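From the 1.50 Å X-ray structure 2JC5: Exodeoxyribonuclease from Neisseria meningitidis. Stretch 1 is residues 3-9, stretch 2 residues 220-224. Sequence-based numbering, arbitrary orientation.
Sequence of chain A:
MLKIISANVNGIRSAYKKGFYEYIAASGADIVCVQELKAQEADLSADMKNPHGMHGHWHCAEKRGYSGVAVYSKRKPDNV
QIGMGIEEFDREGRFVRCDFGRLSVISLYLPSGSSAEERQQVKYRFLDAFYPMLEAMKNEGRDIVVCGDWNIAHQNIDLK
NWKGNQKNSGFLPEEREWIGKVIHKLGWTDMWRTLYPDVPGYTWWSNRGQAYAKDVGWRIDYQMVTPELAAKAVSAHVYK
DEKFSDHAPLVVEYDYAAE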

ATOM      1  N   LYS A   3      10.319 -11.249   2.087  1.00  7.93           N
ATOM      2  CA  LYS A   3      10.394  -9.932   1.475  1.00  8.09           C
ATOM      3  C   LYS A   3       9.013  -9.585   0.942  1.00  5.99           C
ATOM      4  O   LYS A   3       8.451 -10.307   0.117  1.00  7.48           O
ATOM      5  CB  LYS A   3      11.444  -9.951   0.358  1.00  9.88           C
ATOM      6  CG  LYS A   3      11.648  -8.644  -0.349  1.00 12.75           C
ATOM      7  CD  LYS A   3      12.674  -8.724  -1.473  1.00 14.33           C
ATOM      8  CE  LYS A   3      14.053  -8.960  -0.937  1.00 18.81           C
ATOM      9  NZ  LYS A   3      15.022  -8.066  -1.608  1.00 22.80           N
ATOM     10  N   ILE A   4       8.457  -8.488   1.460  1.00  6.94           N
ATOM     11  CA  ILE A   4       7.146  -8.007   1.057  1.00  5.88           C
ATOM     12  C   ILE A   4       7.305  -6.652   0.385  1.00  5.84           C
ATOM     13  O   ILE A   4       7.970  -5.784   0.931  1.00  6.57           O
ATOM     14  CB  ILE A   4       6.169  -7.864   2.234  1.00  6.54           C
ATOM     15  CG1 ILE A   4       5.978  -9.203   2.952  1.00  7.71           C
ATOM     16  CG2 ILE A   4       4.838  -7.349   1.715  1.00  6.38           C
ATOM     17  CD1 ILE A   4       5.088  -9.175   4.181  1.00  8.99           C
ATOM     18  N   ILE A   5       6.736  -6.499  -0.814  1.00  5.52           N
ATOM     19  CA  ILE A   5       6.834  -5.263  -1.585  1.00  5.63           C
ATOM     20  C   ILE A   5       5.454  -4.680  -1.729  1.00  5.72           C
ATOM     21  O   ILE A   5       4.522  -5.417  -2.055  1.00  7.23           O
ATOM     22  CB  ILE A   5       7.459  -5.498  -2.969  1.00  6.73           C
ATOM     23  CG1 ILE A   5       8.877  -6.069  -2.776  1.00  7.97           C
ATOM     24  CG2 ILE A   5       7.453  -4.209  -3.798  1.00  7.61           C
ATOM     25  CD1 ILE A   5       9.713  -6.158  -4.049  1.00  8.97           C
ATOM     26  N   SER A   6       5.328  -3.374  -1.473  1.00  6.41           N
ATOM     27  CA  SER A   6       4.086  -2.648  -1.707  1.00  6.82           C
ATOM     28  C   SER A   6       4.339  -1.656  -2.833  1.00  6.26           C
ATOM     29  O   SER A   6       5.272  -0.874  -2.755  1.00  5.61           O
ATOM     30  CB  SER A   6       3.645  -1.916  -0.448  1.00  7.62           C
ATOM     31  OG  SER A   6       2.353  -1.348  -0.606  1.00  8.65           O
ATOM     32  N   ALA A   7       3.508  -1.688  -3.867  1.00  5.83           N
ATOM     33  CA  ALA A   7       3.695  -0.794  -5.000  1.00  5.50           C
ATOM     34  C   ALA A   7       2.369  -0.337  -5.566  1.00  6.12           C
ATOM     35  O   ALA A   7       1.560  -1.147  -6.030  1.00  5.80           O
ATOM     36  CB  ALA A   7       4.540  -1.465  -6.088  1.00  7.03           C
ATOM     37  N   ASN A   8       2.156   0.969  -5.547  1.00  5.93           N
ATOM     38  CA  ASN A   8       1.096   1.560  -6.349  1.00  4.57           C
ATOM     39  C   ASN A   8       1.645   1.707  -7.750  1.00  3.98           C
ATOM     40  O   ASN A   8       2.617   2.452  -7.983  1.00  5.82           O
ATOM     41  CB  ASN A   8       0.621   2.892  -5.757  1.00  5.79           C
ATOM     42  CG  ASN A   8      -0.402   3.584  -6.642  1.00  6.09           C
ATOM     43  OD1 ASN A   8      -0.315   3.512  -7.886  1.00  7.40           O
ATOM     44  ND2 ASN A   8      -1.369   4.255  -6.027  1.00  7.00           N
ATOM     45  N   VAL A   9       1.091   0.898  -8.656  1.00  4.60           N
ATOM     46  CA  VAL A   9       1.646   0.741 -10.003  1.00  5.44           C
ATOM     47  C   VAL A   9       1.126   1.737 -11.027  1.00  4.75           C
ATOM     48  O   VAL A   9       1.595   1.753 -12.168  1.00  6.42           O
ATOM     49  CB  VAL A   9       1.500  -0.713 -10.521  1.00  6.07           C
ATOM     50  CG1 VAL A   9       2.328  -1.667  -9.622  1.00  6.77           C
ATOM     51  CG2 VAL A   9       0.002  -1.145 -10.614  1.00  6.16           C
ATOM     52  N   ILE A 220       3.591   8.422   1.232  1.00  4.83           N
ATOM     53  CA  ILE A 220       2.178   8.078   1.397  1.00  5.17           C
ATOM     54  C   ILE A 220       1.907   6.571   1.309  1.00  4.97           C
ATOM     55  O   ILE A 220       0.767   6.149   1.502  1.00  5.33           O
ATOM     56  CB  ILE A 220       1.275   8.875   0.431  1.00  5.07           C
ATOM     57  CG1 ILE A 220       1.692   8.644  -1.025  1.00  5.65           C
ATOM     58  CG2 ILE A 220       1.287  10.360   0.802  1.00  6.80           C
ATOM     59  CD1 ILE A 220       0.722   9.261  -2.058  1.00  6.71           C
ATOM     60  N   ASP A 221       2.946   5.781   1.024  1.00  5.13           N
ATOM     61  CA  ASP A 221       2.863   4.325   0.987  1.00  4.58           C
ATOM     62  C   ASP A 221       3.497   3.798   2.255  1.00  4.51           C
ATOM     63  O   ASP A 221       4.525   4.321   2.702  1.00  6.37           O
ATOM     64  CB  ASP A 221       3.580   3.796  -0.244  1.00  7.49           C
ATOM     65  CG  ASP A 221       2.949   4.300  -1.535  1.00  7.29           C
ATOM     66  OD1 ASP A 221       1.976   3.661  -2.016  1.00  9.72           O
ATOM     67  OD2 ASP A 221       3.407   5.333  -2.082  1.00  7.55           O
ATOM     68  N   TYR A 222       2.872   2.788   2.839  1.00  5.53           N
ATOM     69  CA  TYR A 222       3.283   2.252   4.137  1.00  5.91           C
ATOM     70  C   TYR A 222       3.219   0.743   4.161  1.00  5.35           C
ATOM     71  O   TYR A 222       2.447   0.127   3.427  1.00  7.35           O
ATOM     72  CB  TYR A 222       2.337   2.693   5.261  1.00  7.59           C
ATOM     73  CG  TYR A 222       2.208   4.151   5.545  1.00  7.49           C
ATOM     74  CD1 TYR A 222       1.441   4.975   4.729  1.00  7.46           C
ATOM     75  CD2 TYR A 222       2.808   4.718   6.658  1.00  7.71           C
ATOM     76  CE1 TYR A 222       1.317   6.310   4.997  1.00  7.85           C
ATOM     77  CE2 TYR A 222       2.667   6.055   6.935  1.00  7.61           C
ATOM     78  CZ  TYR A 222       1.907   6.848   6.106  1.00  6.75           C
ATOM     79  OH  TYR A 222       1.753   8.186   6.413  1.00  8.80           O
ATOM     80  N   GLN A 223       3.977   0.165   5.081  1.00  5.27           N
ATOM     81  CA  GLN A 223       3.680  -1.162   5.634  1.00  6.03           C
ATOM     82  C   GLN A 223       3.398  -0.961   7.114  1.00  5.65           C
ATOM     83  O   GLN A 223       4.292  -0.601   7.866  1.00  7.32           O
ATOM     84  CB  GLN A 223       4.846  -2.127   5.380  1.00  5.88           C
ATOM     85  CG  GLN A 223       5.045  -2.408   3.890  1.00  6.91           C
ATOM     86  CD  GLN A 223       5.904  -3.637   3.548  1.00  4.99           C
ATOM     87  OE1 GLN A 223       6.092  -4.560   4.345  1.00  6.96           O
ATOM     88  NE2 GLN A 223       6.404  -3.651   2.329  1.00  6.38           N
ATOM     89  N   MET A 224       2.131  -1.104   7.497  1.00  5.94           N
ATOM     90  CA  MET A 224       1.730  -1.029   8.902  1.00  6.11           C
ATOM     91  C   MET A 224       1.707  -2.443   9.464  1.00  6.82           C
ATOM     92  O   MET A 224       1.073  -3.313   8.880  1.00  5.85           O
ATOM     93  CB  MET A 224       0.346  -0.404   9.068  1.00  7.51           C
ATOM     94  CG  MET A 224       0.273   1.065   8.679  1.00  8.82           C
ATOM     95  SD  MET A 224       1.154   2.104   9.877  1.00 10.39           S
ATOM     96  CE  MET A 224       0.490   3.708   9.425  1.00  9.40           C
TER
HETATM   97  O   HOH W   1       2.222   0.989  -2.023  1.00  8.44           O

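The contact between residues 3-9 and 220-224 is a small, buried, largely polar packing of two strands through their side chains, held by one direct hydrogen bond and one bridging water. The strands, 3-8 and 221-224, run in roughly opposite directions, with an angle of 148° between them, and their axes come no closer than 7.8 Å. At the nearest backbone register, the CA of Ser 6 lies 7.5 Å from the CA of Gln 223, too far for the main chains to pair as neighbours in a sheet. Side chains therefore have to span the gap, and the two stretches together bury only 222 Å².

The alternation of an extended chain sets which side chains face the other stretch. In the first strand the CA-to-CB bonds of Ile 4, Ser 6 and Asn 8 point toward the second stretch, whereas those of Lys 3, Ile 5 and Ala 7 point away. In the second, Asp 221 and Gln 223 point toward the first stretch, and Tyr 222 between them points away, taking part through its backbone O, which lies 4.3 Å from Ser 6 OG.

Gln 223 makes the main connection and has the largest area covered in the contact, 69 Å². With chi1 in m and chi2 in t, its side chain extends far enough to reach the backbone of the first strand, where NE2 donates a hydrogen bond to the carbonyl O of Ile 4. Gln 223 NE2 lies 3.0 Å from Ile 4 O and the angle at the hydrogen is 165°, so the bond is of ordinary length and nearly straight. Because the acceptor is a main-chain atom, this link does not depend on a polar side chain at Ile 4. The aliphatic part of that residue packs beside the same amide: Ile 4 CB lies 3.9 Å from Gln 223 OE1. Two residues on from Ile 4, CB of Ser 6 lies 4.3 Å from Gln 223 NE2, a packing distance.

Farther along, water 1 joins Ser 6 to Asp 221. The O of water 1 accepts a hydrogen bond from Ser 6 OG at 2.7 Å and donates one to Asp 221 OD1, also at 2.7 Å. Ser 6 OG and Asp 221 OD1 are themselves 5.2 Å apart, so the water fills a separation that they could not bridge directly. The t rotamer of Ser 6 and the m rotamer of Asp 221 place both oxygens within its reach.

Asn 8 contributes more modestly: Asn 8 CB approaches Asp 221 OD1 at 4.1 Å, while its ND2 is hydrogen-bonded elsewhere in the structure and its OD1 to a residue flanking one of the stretches.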